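PDB 1QV9: F420-dependent methylenetetrahydromethanopterin dehydrogenase from Methanopyrus kandleri, which catalyses the reversible, coenzyme F420-dependent reduction of methenyl-tetrahydromethanopterin to methylene-tetrahydromethanopterin, a step in the formation of methane from carbon dioxide. Local coordinates for residues 153-158 against 262-267; 28-33 against 163-168; 144-149 against 247-252; 14-19 against 117-122; 192-197 against 253-258. All coordinates share one frame; numbering follows the deposited sequence.

Interaction 1 (153-158 against 262-267); sequences VFRVVQ and LRTPHA
Arg155 and Gln158, one helical turn apart, reach from the same face of the helix to the extended loop 262-267. Both start with CG anti to the backbone N, but Gln158 then runs on extended, whereas Arg155 bends at chi3 (-55°), which turns its guanidinium broadside to Leu262. The CG of Leu262 lies over the centre of one guanidinium face, 3.9 Å above the plane, and its CD2 is 3.5 Å from Arg155 NE. At the guanidinium edge, Arg155 NH2 donates in plane to Thr264 OG1 (2.8 Å, N-H...O 143°), tip to tip. Loop 262-267, which follows helix 227-257, is thereby laid along helix 153-169 at the interface with a second subunit: Asp133 of that subunit takes a salt bridge from Arg155 NH2, while Glu193 of the same chain takes NE. Gln158 NE2 lies nearly on the C=O axis of Thr264 and donates to its O at 3.2 Å, an almost straight bond in the amide plane. The same NE2 comes within 3.3 Å of His266 CE1, amide and imidazole planes 57° apart. The ring nitrogens of His266 are engaged by Glu26 at ND1 and Asp162 at NE2.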
# COMPACT_ATOMS: atom_id res chain seq x y z
N VAL A 153 7.63 -2.54 22.69
CA VAL A 153 8.41 -1.79 23.66
C VAL A 153 7.57 -1.34 24.86
O VAL A 153 8.04 -1.38 26.00
CB VAL A 153 9.08 -0.54 23.01
CG1 VAL A 153 9.65 0.41 24.09
CG2 VAL A 153 10.18 -1.01 22.06
N PHE A 154 6.32 -0.91 24.61
CA PHE A 154 5.48 -0.47 25.72
C PHE A 154 5.13 -1.64 26.65
O PHE A 154 4.82 -1.38 27.82
CB PHE A 154 4.18 0.20 25.20
CG PHE A 154 4.36 1.64 24.74
CD1 PHE A 154 3.42 2.21 23.89
CD2 PHE A 154 5.43 2.40 25.15
CE1 PHE A 154 3.55 3.53 23.46
CE2 PHE A 154 5.57 3.74 24.70
CZ PHE A 154 4.62 4.27 23.87
N ARG A 155 5.14 -2.86 26.14
CA ARG A 155 4.83 -3.99 27.02
C ARG A 155 6.00 -4.19 27.98
O ARG A 155 5.80 -4.61 29.12
CB ARG A 155 4.54 -5.29 26.24
CG ARG A 155 3.56 -6.21 27.01
CD ARG A 155 3.32 -7.51 26.31
NE ARG A 155 2.87 -7.39 24.93
CZ ARG A 155 1.63 -7.09 24.57
NH1 ARG A 155 1.33 -7.00 23.29
NH2 ARG A 155 0.70 -6.89 25.48
N VAL A 156 7.22 -3.91 27.55
CA VAL A 156 8.37 -4.04 28.45
C VAL A 156 8.22 -3.02 29.60
O VAL A 156 8.50 -3.31 30.78
CB VAL A 156 9.69 -3.72 27.71
CG1 VAL A 156 10.87 -3.82 28.66
CG2 VAL A 156 9.89 -4.70 26.54
N VAL A 157 7.80 -1.80 29.25
CA VAL A 157 7.60 -0.76 30.26
C VAL A 157 6.48 -1.13 31.20
O VAL A 157 6.62 -0.94 32.41
CB VAL A 157 7.34 0.63 29.55
CG1 VAL A 157 7.10 1.75 30.54
CG2 VAL A 157 8.52 0.97 28.67
N GLN A 158 5.38 -1.63 30.65
CA GLN A 158 4.22 -2.05 31.44
C GLN A 158 4.69 -3.10 32.44
O GLN A 158 4.38 -2.99 33.63
CB GLN A 158 3.14 -2.66 30.53
CG GLN A 158 1.91 -3.21 31.28
CD GLN A 158 1.06 -4.22 30.50
OE1 GLN A 158 1.17 -4.37 29.27
NE2 GLN A 158 0.16 -4.92 31.23
N LEU A 262 -0.69 -10.99 20.80
CA LEU A 262 -0.59 -11.02 22.24
C LEU A 262 -1.33 -9.83 22.87
O LEU A 262 -1.15 -8.66 22.45
CB LEU A 262 0.87 -10.97 22.68
CG LEU A 262 1.13 -10.94 24.19
CD1 LEU A 262 0.66 -12.29 24.78
CD2 LEU A 262 2.64 -10.80 24.44
N ARG A 263 -2.17 -10.13 23.87
CA ARG A 263 -2.84 -9.08 24.62
C ARG A 263 -2.64 -9.40 26.10
O ARG A 263 -2.80 -10.56 26.52
CB ARG A 263 -4.32 -8.98 24.29
CG ARG A 263 -4.59 -8.77 22.82
CD ARG A 263 -6.11 -8.65 22.50
NE ARG A 263 -6.23 -8.67 21.05
CZ ARG A 263 -6.17 -7.61 20.25
NH1 ARG A 263 -6.22 -7.81 18.94
NH2 ARG A 263 -6.14 -6.38 20.74
N THR A 264 -2.24 -8.41 26.89
CA THR A 264 -1.97 -8.59 28.31
C THR A 264 -2.67 -7.51 29.12
O THR A 264 -2.04 -6.60 29.67
CB THR A 264 -0.43 -8.58 28.62
OG1 THR A 264 0.19 -7.35 28.16
CG2 THR A 264 0.24 -9.77 27.97
N PRO A 265 -4.01 -7.59 29.21
CA PRO A 265 -4.81 -6.62 29.95
C PRO A 265 -4.77 -6.85 31.45
O PRO A 265 -4.46 -7.95 31.91
CB PRO A 265 -6.22 -6.84 29.42
CG PRO A 265 -6.22 -8.37 29.23
CD PRO A 265 -4.86 -8.64 28.61
N HIS A 266 -5.06 -5.78 32.19
CA HIS A 266 -5.14 -5.87 33.65
C HIS A 266 -6.54 -6.27 34.10
O HIS A 266 -7.53 -5.84 33.52
CB HIS A 266 -4.83 -4.50 34.27
CG HIS A 266 -3.42 -4.07 34.10
ND1 HIS A 266 -3.04 -3.18 33.11
CD2 HIS A 266 -2.29 -4.40 34.76
CE1 HIS A 266 -1.74 -2.98 33.17
NE2 HIS A 266 -1.25 -3.71 34.17
N ALA A 267 -6.61 -7.12 35.12
CA ALA A 267 -7.89 -7.50 35.74
C ALA A 267 -8.16 -6.35 36.73
O ALA A 267 -7.28 -5.53 37.00
CB ALA A 267 -7.75 -8.82 36.51

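Interaction 2 (28-33 against 163-168); sequences ADREDV and ELIEKA
Arg30 crosses from the loop 28-33 toward helix 153-169, its CB directed at the helix and its CG anti to the carbonyl carbon. The chain stays extended through CG and CD, then bends at chi3 (83°), so that NE and NH1 come side-on to the carboxylate of Asp32, two residues on. NE donates to Asp32 OD2 at 2.9 Å and meets its syn lone pair. NH1 donates almost straight (174°) to Asp32 OD1, 3.0 Å away, from above the carboxylate plane. This bidentate salt bridge fixes the rotation of the guanidinium, and Val33 CG1 settles over one of its faces near the rim, 3.6 Å above the plane. Beyond the grip, NH1 touches Ile165 CG2 of the helix at 3.7 Å, tip to tip. A water accepts from Arg30 NH1 at 3.1 Å and donates to Glu166 OE2 at 3.0 Å, linking loop to helix. The last nitrogen, NH2, is held by Leu24 O and by a salt bridge to Asp162. Ile165 also takes Val33 on its methyls, CG2 lying 4.0 Å from Val33 CG1, the side chains crossing at about a right angle. Asp32 OD1 and Glu166 OE2 are only 4.2 Å apart; Lys169, salt-bridged to both, probably offsets their repulsion. Val33 opens strand 33-39, outermost in the parallel sheet of this chain, so the contact fastens a helix to the loop entering that strand, an arrangement characteristic of alpha/beta domains in which helices cover the sheet.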
# COMPACT_ATOMS: atom_id res chain seq x y z
N ALA A 28 -9.02 2.19 33.10
CA ALA A 28 -9.32 2.92 34.33
C ALA A 28 -10.14 2.11 35.33
O ALA A 28 -10.76 2.69 36.21
CB ALA A 28 -10.05 4.23 34.01
N ASP A 29 -10.13 0.79 35.19
CA ASP A 29 -10.89 -0.05 36.11
C ASP A 29 -10.03 -0.79 37.13
O ASP A 29 -10.52 -1.70 37.80
CB ASP A 29 -11.78 -1.04 35.34
CG ASP A 29 -11.03 -1.83 34.28
OD1 ASP A 29 -9.81 -1.98 34.44
OD2 ASP A 29 -11.66 -2.29 33.30
N ARG A 30 -8.76 -0.43 37.26
CA ARG A 30 -7.93 -1.10 38.26
C ARG A 30 -8.26 -0.55 39.64
O ARG A 30 -8.21 0.66 39.87
CB ARG A 30 -6.44 -0.90 38.02
CG ARG A 30 -5.81 -1.91 37.12
CD ARG A 30 -4.31 -1.67 36.99
NE ARG A 30 -3.52 -2.26 38.08
CZ ARG A 30 -2.20 -2.43 38.01
NH1 ARG A 30 -1.54 -2.99 39.02
NH2 ARG A 30 -1.53 -2.04 36.93
N GLU A 31 -8.56 -1.44 40.56
CA GLU A 31 -8.89 -1.03 41.91
C GLU A 31 -7.67 -0.97 42.82
O GLU A 31 -7.77 -0.56 43.97
CB GLU A 31 -9.90 -2.02 42.50
CG GLU A 31 -11.03 -2.42 41.54
CD GLU A 31 -12.01 -3.42 42.15
OE1 GLU A 31 -13.09 -2.99 42.60
OE2 GLU A 31 -11.71 -4.64 42.17
N ASP A 32 -6.52 -1.40 42.33
CA ASP A 32 -5.32 -1.43 43.16
C ASP A 32 -4.26 -0.36 42.96
O ASP A 32 -3.17 -0.49 43.51
CB ASP A 32 -4.63 -2.78 43.02
CG ASP A 32 -4.12 -3.02 41.61
OD1 ASP A 32 -3.10 -3.70 41.45
OD2 ASP A 32 -4.78 -2.53 40.66
N VAL A 33 -4.56 0.68 42.19
CA VAL A 33 -3.60 1.77 41.98
C VAL A 33 -4.29 3.13 42.02
O VAL A 33 -5.49 3.23 41.78
CB VAL A 33 -2.90 1.65 40.58
CG1 VAL A 33 -2.11 0.37 40.50
CG2 VAL A 33 -3.95 1.73 39.45
N GLU A 163 5.62 -4.88 38.01
CA GLU A 163 6.44 -5.55 39.02
C GLU A 163 6.68 -4.60 40.22
O GLU A 163 6.57 -4.99 41.39
CB GLU A 163 7.79 -5.96 38.41
CG GLU A 163 8.76 -6.65 39.38
CD GLU A 163 10.17 -6.81 38.79
OE1 GLU A 163 10.30 -7.38 37.69
OE2 GLU A 163 11.14 -6.36 39.43
N LEU A 164 7.00 -3.35 39.93
CA LEU A 164 7.24 -2.36 40.98
C LEU A 164 5.95 -2.11 41.79
O LEU A 164 6.00 -1.92 43.02
CB LEU A 164 7.74 -1.07 40.35
CG LEU A 164 8.52 -0.10 41.24
CD1 LEU A 164 9.80 -0.77 41.77
CD2 LEU A 164 8.86 1.15 40.42
N ILE A 165 4.81 -2.10 41.12
CA ILE A 165 3.53 -1.89 41.78
C ILE A 165 3.27 -3.05 42.74
O ILE A 165 2.75 -2.82 43.84
CB ILE A 165 2.37 -1.76 40.78
CG1 ILE A 165 2.45 -0.36 40.15
CG2 ILE A 165 1.01 -1.97 41.47
CD1 ILE A 165 1.66 -0.22 38.91
N GLU A 166 3.63 -4.28 42.36
CA GLU A 166 3.38 -5.38 43.29
C GLU A 166 4.22 -5.20 44.57
O GLU A 166 3.72 -5.46 45.68
CB GLU A 166 3.64 -6.72 42.62
CG GLU A 166 2.49 -7.09 41.67
CD GLU A 166 1.11 -7.00 42.34
OE1 GLU A 166 0.86 -7.77 43.30
OE2 GLU A 166 0.28 -6.16 41.92
N LYS A 167 5.46 -4.74 44.42
CA LYS A 167 6.32 -4.49 45.57
C LYS A 167 5.86 -3.27 46.41
O LYS A 167 6.01 -3.23 47.64
CB LYS A 167 7.74 -4.24 45.10
CG LYS A 167 8.28 -5.45 44.38
CD LYS A 167 9.69 -5.25 43.93
CE LYS A 167 10.18 -6.54 43.25
NZ LYS A 167 11.52 -6.39 42.61
N ALA A 168 5.33 -2.27 45.72
CA ALA A 168 4.82 -1.07 46.39
C ALA A 168 3.70 -1.46 47.35
O ALA A 168 3.57 -0.87 48.44
CB ALA A 168 4.29 -0.08 45.34
O HOH W 1 1.02 -4.66 39.44

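Interaction 3 (144-149 against 247-252); sequences LMKVLA and LADEAR
Lys146 gives the largest share of this helix-to-helix contact. Its CG is anti to the backbone N (chi1 172°), a kink at chi2 (54°) follows, and the rest of the chain is extended, which lays the side chain obliquely across Asp249. The methylene CE rests 3.7 Å from Asp249 CA, so the aliphatic part of the lysine packs on the backbone of the partner helix. NZ ends 3.8 Å from Asp249 OD1, a long salt bridge. Asp249, also with CG anti to its N, finds its stronger partner in Arg242 of a second subunit. The extended Arg252 brings CD to 4.1 Å from Lys146 NZ, while its guanidinium pairs with Glu136 of that second subunit.

Closer to the axes, the small Ala248 permits near approach: its CB sits 4.0 Å from Val147 CA and equally near Lys146 O, and the CA atoms of Val147 and Ala248 are 5.5 Å apart. The segment axes, 8.9 Å apart, cross at 40°, both helices running in broadly the same direction. Helix 134-150 is thus joined to the long helix 227-257 of the helical bundle. Charged side chains supply most of the surface but touch largely through carbon atoms; the like charges of Lys146 and Arg252 are probably eased by separate acids, Asp249 near the first and Glu136 of the second subunit at the second.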
# COMPACT_ATOMS: atom_id res chain seq x y z
N LEU A 144 5.71 7.60 16.21
CA LEU A 144 6.55 7.04 17.27
C LEU A 144 5.72 6.18 18.23
O LEU A 144 6.16 5.10 18.61
CB LEU A 144 7.27 8.19 17.99
CG LEU A 144 8.07 7.78 19.22
CD1 LEU A 144 9.16 6.78 18.87
CD2 LEU A 144 8.71 9.06 19.84
N MSE A 145 4.51 6.65 18.58
CA MSE A 145 3.64 5.87 19.49
C MSE A 145 3.30 4.52 18.85
O MSE A 145 3.30 3.46 19.53
CB MSE A 145 2.35 6.65 19.79
CG MSE A 145 1.49 5.94 20.81
SE MSE A 145 -0.07 7.06 21.24
CE MSE A 145 0.92 8.63 21.85
N LYS A 146 3.00 4.53 17.55
CA LYS A 146 2.69 3.26 16.87
C LYS A 146 3.91 2.33 16.93
O LYS A 146 3.80 1.13 17.18
CB LYS A 146 2.30 3.55 15.40
CG LYS A 146 2.12 2.34 14.52
CD LYS A 146 1.13 1.36 15.11
CE LYS A 146 0.87 0.23 14.13
NZ LYS A 146 -0.02 -0.80 14.67
N VAL A 147 5.10 2.88 16.68
CA VAL A 147 6.30 2.05 16.75
C VAL A 147 6.49 1.47 18.14
O VAL A 147 6.67 0.25 18.29
CB VAL A 147 7.54 2.90 16.36
CG1 VAL A 147 8.86 2.11 16.69
CG2 VAL A 147 7.48 3.25 14.89
N LEU A 148 6.46 2.31 19.17
CA LEU A 148 6.71 1.81 20.53
C LEU A 148 5.65 0.81 21.00
O LEU A 148 5.96 -0.13 21.76
CB LEU A 148 6.84 2.99 21.51
CG LEU A 148 7.99 3.94 21.14
CD1 LEU A 148 8.04 5.06 22.13
CD2 LEU A 148 9.33 3.18 21.16
N ALA A 149 4.43 0.98 20.52
CA ALA A 149 3.36 0.06 20.94
C ALA A 149 3.41 -1.24 20.17
O ALA A 149 3.55 -2.31 20.77
CB ALA A 149 1.99 0.76 20.73
N LEU A 247 6.45 -0.40 9.30
CA LEU A 247 7.00 -1.72 9.60
C LEU A 247 6.32 -2.30 10.82
O LEU A 247 6.03 -3.51 10.83
CB LEU A 247 8.52 -1.62 9.87
CG LEU A 247 9.43 -1.70 8.65
CD1 LEU A 247 10.82 -1.18 9.06
CD2 LEU A 247 9.54 -3.15 8.16
N ALA A 248 6.12 -1.47 11.83
CA ALA A 248 5.48 -1.95 13.06
C ALA A 248 4.06 -2.38 12.72
O ALA A 248 3.55 -3.40 13.25
CB ALA A 248 5.49 -0.85 14.12
N ASP A 249 3.37 -1.61 11.88
CA ASP A 249 2.00 -1.99 11.45
C ASP A 249 2.04 -3.34 10.71
O ASP A 249 1.19 -4.21 10.93
CB ASP A 249 1.41 -0.93 10.49
CG ASP A 249 -0.04 -1.24 10.09
OD1 ASP A 249 -0.90 -1.00 10.96
OD2 ASP A 249 -0.29 -1.72 8.97
N GLU A 250 3.02 -3.53 9.83
CA GLU A 250 3.13 -4.79 9.10
C GLU A 250 3.34 -5.96 10.05
O GLU A 250 2.81 -7.06 9.82
CB GLU A 250 4.32 -4.76 8.13
CG GLU A 250 4.08 -3.97 6.90
CD GLU A 250 5.18 -4.15 5.84
OE1 GLU A 250 6.12 -4.98 6.01
OE2 GLU A 250 5.09 -3.46 4.82
N ALA A 251 4.12 -5.75 11.10
CA ALA A 251 4.38 -6.83 12.06
C ALA A 251 3.07 -7.19 12.73
O ALA A 251 2.74 -8.38 12.87
CB ALA A 251 5.39 -6.38 13.12
N ARG A 252 2.31 -6.18 13.14
CA ARG A 252 1.06 -6.50 13.83
C ARG A 252 0.09 -7.21 12.88
O ARG A 252 -0.62 -8.17 13.33
CB ARG A 252 0.43 -5.25 14.39
CG ARG A 252 -0.78 -5.55 15.30
CD ARG A 252 -0.88 -4.48 16.27
NE ARG A 252 -1.90 -4.64 17.31
CZ ARG A 252 -1.70 -5.16 18.52
NH1 ARG A 252 -2.71 -5.18 19.37
NH2 ARG A 252 -0.52 -5.64 18.92

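Interaction 4 (14-19 against 117-122)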
# COMPACT_ATOMS: atom_id res chain seq x y z
N LEU A 14 8.53 12.82 25.40
CA LEU A 14 9.11 11.61 24.87
C LEU A 14 7.88 10.73 24.63
O LEU A 14 6.87 10.87 25.32
CB LEU A 14 10.01 10.96 25.95
CG LEU A 14 11.43 10.48 25.67
CD1 LEU A 14 12.19 11.47 24.82
CD2 LEU A 14 12.11 10.23 27.01
N GLY A 15 7.96 9.86 23.63
CA GLY A 15 6.83 8.98 23.41
C GLY A 15 6.54 8.14 24.63
O GLY A 15 5.38 7.92 24.99
N THR A 16 7.57 7.65 25.32
CA THR A 16 7.30 6.80 26.47
C THR A 16 6.71 7.58 27.64
O THR A 16 5.88 7.06 28.37
CB THR A 16 8.60 6.05 26.89
OG1 THR A 16 9.10 5.34 25.75
CG2 THR A 16 8.31 5.02 28.02
N SER A 17 7.12 8.83 27.81
CA SER A 17 6.59 9.59 28.93
C SER A 17 5.13 9.97 28.70
O SER A 17 4.36 10.11 29.65
CB SER A 17 7.48 10.79 29.27
OG SER A 17 7.58 11.71 28.20
N MSE A 18 4.74 10.15 27.43
CA MSE A 18 3.35 10.48 27.10
C MSE A 18 2.44 9.39 27.65
O MSE A 18 1.45 9.67 28.33
CB MSE A 18 3.10 10.53 25.57
CG MSE A 18 3.62 11.76 24.85
SE MSE A 18 2.92 11.91 23.02
CE MSE A 18 1.10 11.45 23.36
N MSE A 19 2.80 8.14 27.35
CA MSE A 19 2.01 6.96 27.70
C MSE A 19 2.26 6.20 29.00
O MSE A 19 1.38 5.44 29.42
CB MSE A 19 2.11 5.92 26.57
CG MSE A 19 1.24 6.18 25.33
SE MSE A 19 -0.51 5.51 25.63
CE MSE A 19 -1.59 6.72 24.61
N ILE A 117 14.71 3.68 32.95
CA ILE A 117 14.32 2.90 31.78
C ILE A 117 14.68 3.86 30.67
O ILE A 117 14.08 4.94 30.53
CB ILE A 117 12.82 2.57 31.71
CG1 ILE A 117 12.44 1.74 32.94
CG2 ILE A 117 12.54 1.76 30.41
CD1 ILE A 117 10.94 1.38 33.05
N LEU A 118 15.72 3.51 29.91
CA LEU A 118 16.17 4.36 28.81
C LEU A 118 15.73 3.70 27.50
O LEU A 118 16.10 2.58 27.21
CB LEU A 118 17.69 4.51 28.85
CG LEU A 118 18.17 5.17 30.15
CD1 LEU A 118 19.68 5.31 30.10
CD2 LEU A 118 17.53 6.58 30.29
N VAL A 119 14.90 4.40 26.72
CA VAL A 119 14.36 3.85 25.50
C VAL A 119 15.10 4.45 24.31
O VAL A 119 14.82 5.60 23.89
CB VAL A 119 12.84 4.15 25.44
CG1 VAL A 119 12.20 3.50 24.22
CG2 VAL A 119 12.19 3.60 26.72
N LYS A 120 16.04 3.69 23.74
CA LYS A 120 16.83 4.24 22.63
C LYS A 120 16.01 4.59 21.39
O LYS A 120 16.28 5.57 20.71
CB LYS A 120 18.02 3.31 22.30
CG LYS A 120 18.88 3.07 23.52
CD LYS A 120 20.17 2.27 23.24
CE LYS A 120 21.22 3.18 22.63
NZ LYS A 120 22.50 2.46 22.38
N PRO A 121 14.97 3.80 21.08
CA PRO A 121 14.21 4.20 19.88
C PRO A 121 13.27 5.42 20.07
O PRO A 121 12.64 5.85 19.09
CB PRO A 121 13.41 2.96 19.50
CG PRO A 121 13.61 1.96 20.61
CD PRO A 121 14.80 2.38 21.42
N ASP A 122 13.19 5.97 21.28
CA ASP A 122 12.32 7.13 21.56
C ASP A 122 13.13 8.34 21.13
O ASP A 122 13.65 9.10 21.96
CB ASP A 122 12.02 7.18 23.06
CG ASP A 122 10.72 7.86 23.37
OD1 ASP A 122 10.38 8.84 22.66
OD2 ASP A 122 10.04 7.45 24.35
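A side chain from the end of a strand here clasps the N-terminus of a short helix, deep in the protein; the centre of the contact lies about 3 Å from the centre of the chain. Asp122 follows strand 115-119 of the parallel sheet, at the close of a type I turn from Val119, and helix 15-19 begins beside it, after strand 4-10. With CG anti to the backbone N (chi1 -153°), the carboxylate is presented to the first amides of the helix. OD1 accepts from Gly15 N at 2.8 Å and OD2 from Thr16 N at 2.7 Å, each through its syn lone pair, so the two oxygens span two successive backbone N-H groups like a fork. OD2 takes a second bond, from Thr16 OG1 at 2.7 Å, on its anti lone pair. Thr16 has OG1 anti to the carbonyl carbon (chi1 -55°), which places the hydroxyl beside its own backbone N and lets both donors converge on one oxygen. Beyond it, Val119 CG2 touches Thr16 OG1 at 3.7 Å. Leu14, at the N-cap position, lies obliquely across the carboxylate, its CG 3.6 Å from Asp122 CG. Leu144 of helix 134-150 also packs against Asp122, and Phe154 of helix 153-169 against Thr16. Three bonds thus grip a buried carboxylate. The amides at the helix start and the Thr16 hydroxyl would favour its ionised form, and its negative charge in turn probably offsets the positive end of the helix dipole.

Interaction 5 (192-197 against 253-258)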
# COMPACT_ATOMS: atom_id res chain seq x y z
N GLU A 192 8.63 -12.67 24.46
CA GLU A 192 7.83 -13.74 23.85
C GLU A 192 6.72 -13.03 23.09
O GLU A 192 5.63 -13.55 22.91
CB GLU A 192 7.24 -14.64 24.93
CG GLU A 192 8.29 -15.40 25.69
CD GLU A 192 9.17 -16.20 24.76
OE1 GLU A 192 8.81 -17.35 24.43
OE2 GLU A 192 10.21 -15.66 24.33
N GLU A 193 7.01 -11.83 22.63
CA GLU A 193 6.01 -11.00 21.97
C GLU A 193 5.32 -11.59 20.72
O GLU A 193 4.08 -11.75 20.66
CB GLU A 193 6.68 -9.65 21.63
CG GLU A 193 5.76 -8.54 21.07
CD GLU A 193 4.78 -8.01 22.10
OE1 GLU A 193 5.08 -8.07 23.33
OE2 GLU A 193 3.72 -7.54 21.66
N PHE A 194 6.13 -11.96 19.74
CA PHE A 194 5.62 -12.40 18.46
C PHE A 194 5.61 -13.89 18.17
O PHE A 194 6.64 -14.57 18.32
CB PHE A 194 6.43 -11.72 17.35
CG PHE A 194 6.35 -10.20 17.39
CD1 PHE A 194 5.20 -9.58 16.93
CD2 PHE A 194 7.39 -9.43 17.92
CE1 PHE A 194 5.08 -8.17 17.01
CE2 PHE A 194 7.28 -8.05 18.00
CZ PHE A 194 6.13 -7.41 17.55
N GLU A 195 4.47 -14.39 17.72
CA GLU A 195 4.41 -15.79 17.34
C GLU A 195 5.09 -15.98 15.97
O GLU A 195 5.83 -16.95 15.74
CB GLU A 195 2.97 -16.26 17.27
CG GLU A 195 2.90 -17.76 16.96
CD GLU A 195 1.50 -18.33 16.88
OE1 GLU A 195 0.86 -18.51 17.95
OE2 GLU A 195 1.05 -18.61 15.75
N ASN A 196 4.89 -15.03 15.06
CA ASN A 196 5.50 -15.13 13.72
C ASN A 196 6.90 -14.52 13.75
O ASN A 196 7.07 -13.38 14.17
CB ASN A 196 4.59 -14.42 12.73
CG ASN A 196 5.07 -14.53 11.33
OD1 ASN A 196 4.57 -15.35 10.54
ND2 ASN A 196 6.04 -13.73 10.99
N PRO A 197 7.91 -15.25 13.28
CA PRO A 197 9.24 -14.68 13.33
C PRO A 197 9.49 -13.46 12.44
O PRO A 197 10.30 -12.60 12.83
CB PRO A 197 10.14 -15.88 13.00
CG PRO A 197 9.32 -16.70 12.10
CD PRO A 197 7.91 -16.60 12.67
N GLU A 253 0.01 -6.80 11.61
CA GLU A 253 -0.90 -7.47 10.67
C GLU A 253 -0.47 -8.94 10.49
O GLU A 253 -1.33 -9.79 10.29
CB GLU A 253 -0.97 -6.75 9.32
CG GLU A 253 -1.67 -5.38 9.43
CD GLU A 253 -3.14 -5.44 9.90
OE1 GLU A 253 -3.50 -4.72 10.86
OE2 GLU A 253 -3.91 -6.17 9.26
N LEU A 254 0.82 -9.25 10.56
CA LEU A 254 1.29 -10.64 10.43
C LEU A 254 0.76 -11.43 11.64
O LEU A 254 0.35 -12.59 11.49
CB LEU A 254 2.83 -10.74 10.40
CG LEU A 254 3.44 -10.45 9.04
CD1 LEU A 254 4.95 -10.41 9.20
CD2 LEU A 254 3.06 -11.50 8.00
N GLU A 255 0.77 -10.82 12.82
CA GLU A 255 0.25 -11.55 13.99
C GLU A 255 -1.23 -11.75 13.78
O GLU A 255 -1.77 -12.82 14.13
CB GLU A 255 0.52 -10.80 15.28
CG GLU A 255 2.03 -10.74 15.65
CD GLU A 255 2.62 -12.10 16.05
OE1 GLU A 255 2.55 -12.48 17.24
OE2 GLU A 255 3.16 -12.79 15.15
N LYS A 256 -1.92 -10.76 13.22
CA LYS A 256 -3.35 -10.96 12.99
C LYS A 256 -3.59 -12.13 12.02
O LYS A 256 -4.54 -12.92 12.20
CB LYS A 256 -4.02 -9.70 12.41
CG LYS A 256 -4.13 -8.55 13.42
CD LYS A 256 -4.79 -7.34 12.76
CE LYS A 256 -4.81 -6.16 13.70
NZ LYS A 256 -5.37 -4.94 12.96
N SER A 257 -2.76 -12.27 10.99
CA SER A 257 -2.95 -13.35 10.03
C SER A 257 -2.85 -14.71 10.68
O SER A 257 -3.45 -15.69 10.20
CB SER A 257 -1.96 -13.24 8.86
OG SER A 257 -0.67 -13.67 9.21
N ASN A 258 -2.09 -14.79 11.77
CA ASN A 258 -1.93 -16.05 12.49
C ASN A 258 -2.84 -16.15 13.70
O ASN A 258 -2.69 -17.10 14.48
CB ASN A 258 -0.50 -16.19 12.95
CG ASN A 258 0.43 -16.53 11.82
OD1 ASN A 258 0.23 -17.53 11.13
ND2 ASN A 258 1.44 -15.72 11.62
O HOH W 2 1.91 -10.71 19.22
O HOH W 3 -1.34 -19.28 15.16
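Two backbone hydrogen bonds to one carboxylate carry this contact. Glu255, near the end of helix 227-257, folds over at chi2 (-69°) and offers both oxygens to the loop that precedes helix 197-223. OE1 accepts from Glu195 N and OE2 from Asn196 N, both at 2.8 Å and 163°, and both on syn lone pairs, so the two successive amides are held side by side. Asn196 is the N-cap residue of helix 197-223, so the bonds fix the entry to that helix.

Packing adds to this. Glu255 CG meets the edge of the Phe194 ring in its plane, 3.6 Å from CD1, with ring and carboxylate planes 77° apart; Glu193 CG of the same loop lies over one ring face. Phe194 also rests on Ala199 and Ala203 of helix 197-223.

Two waters add bridges. One molecule lies 2.7 Å from Glu255 OE1 and 2.8 Å from Glu193 O, while another donates to Glu195 OE2 (2.6 Å) and Asn258 O (2.7 Å). Near the helix end, Asn258 ND2 bonds to Ser257 O of a fifth subunit, placing the joint at a subunit boundary. With its oxygens gripped by amides on their syn sides, the buried Glu255 is probably ionised.

Overall arrangement
Interactions 1 to 4 are buried, 4 the most central, about 3 Å between its centre and that of the chain; interaction 5, about 23 Å out, is only partly buried. Both 4 and 5 rest on a carboxylate gripping two successive backbone amides where a helix begins. Interactions 1 and 2 share helix 153-169 and meet where His266 packs on Arg30; 3 and 5 share helix 227-257. Interaction 1 relies on side-chain hydrogen bonds, 2 on a packed isoleucine and a water beside a salt bridge internal to the loop, 3 on close helix packing with a long ion pair. Phe154 brings 153-158 against both 144-149 and 14-19, and the Arg155-Glu193 salt bridge ties interaction 1 to 5.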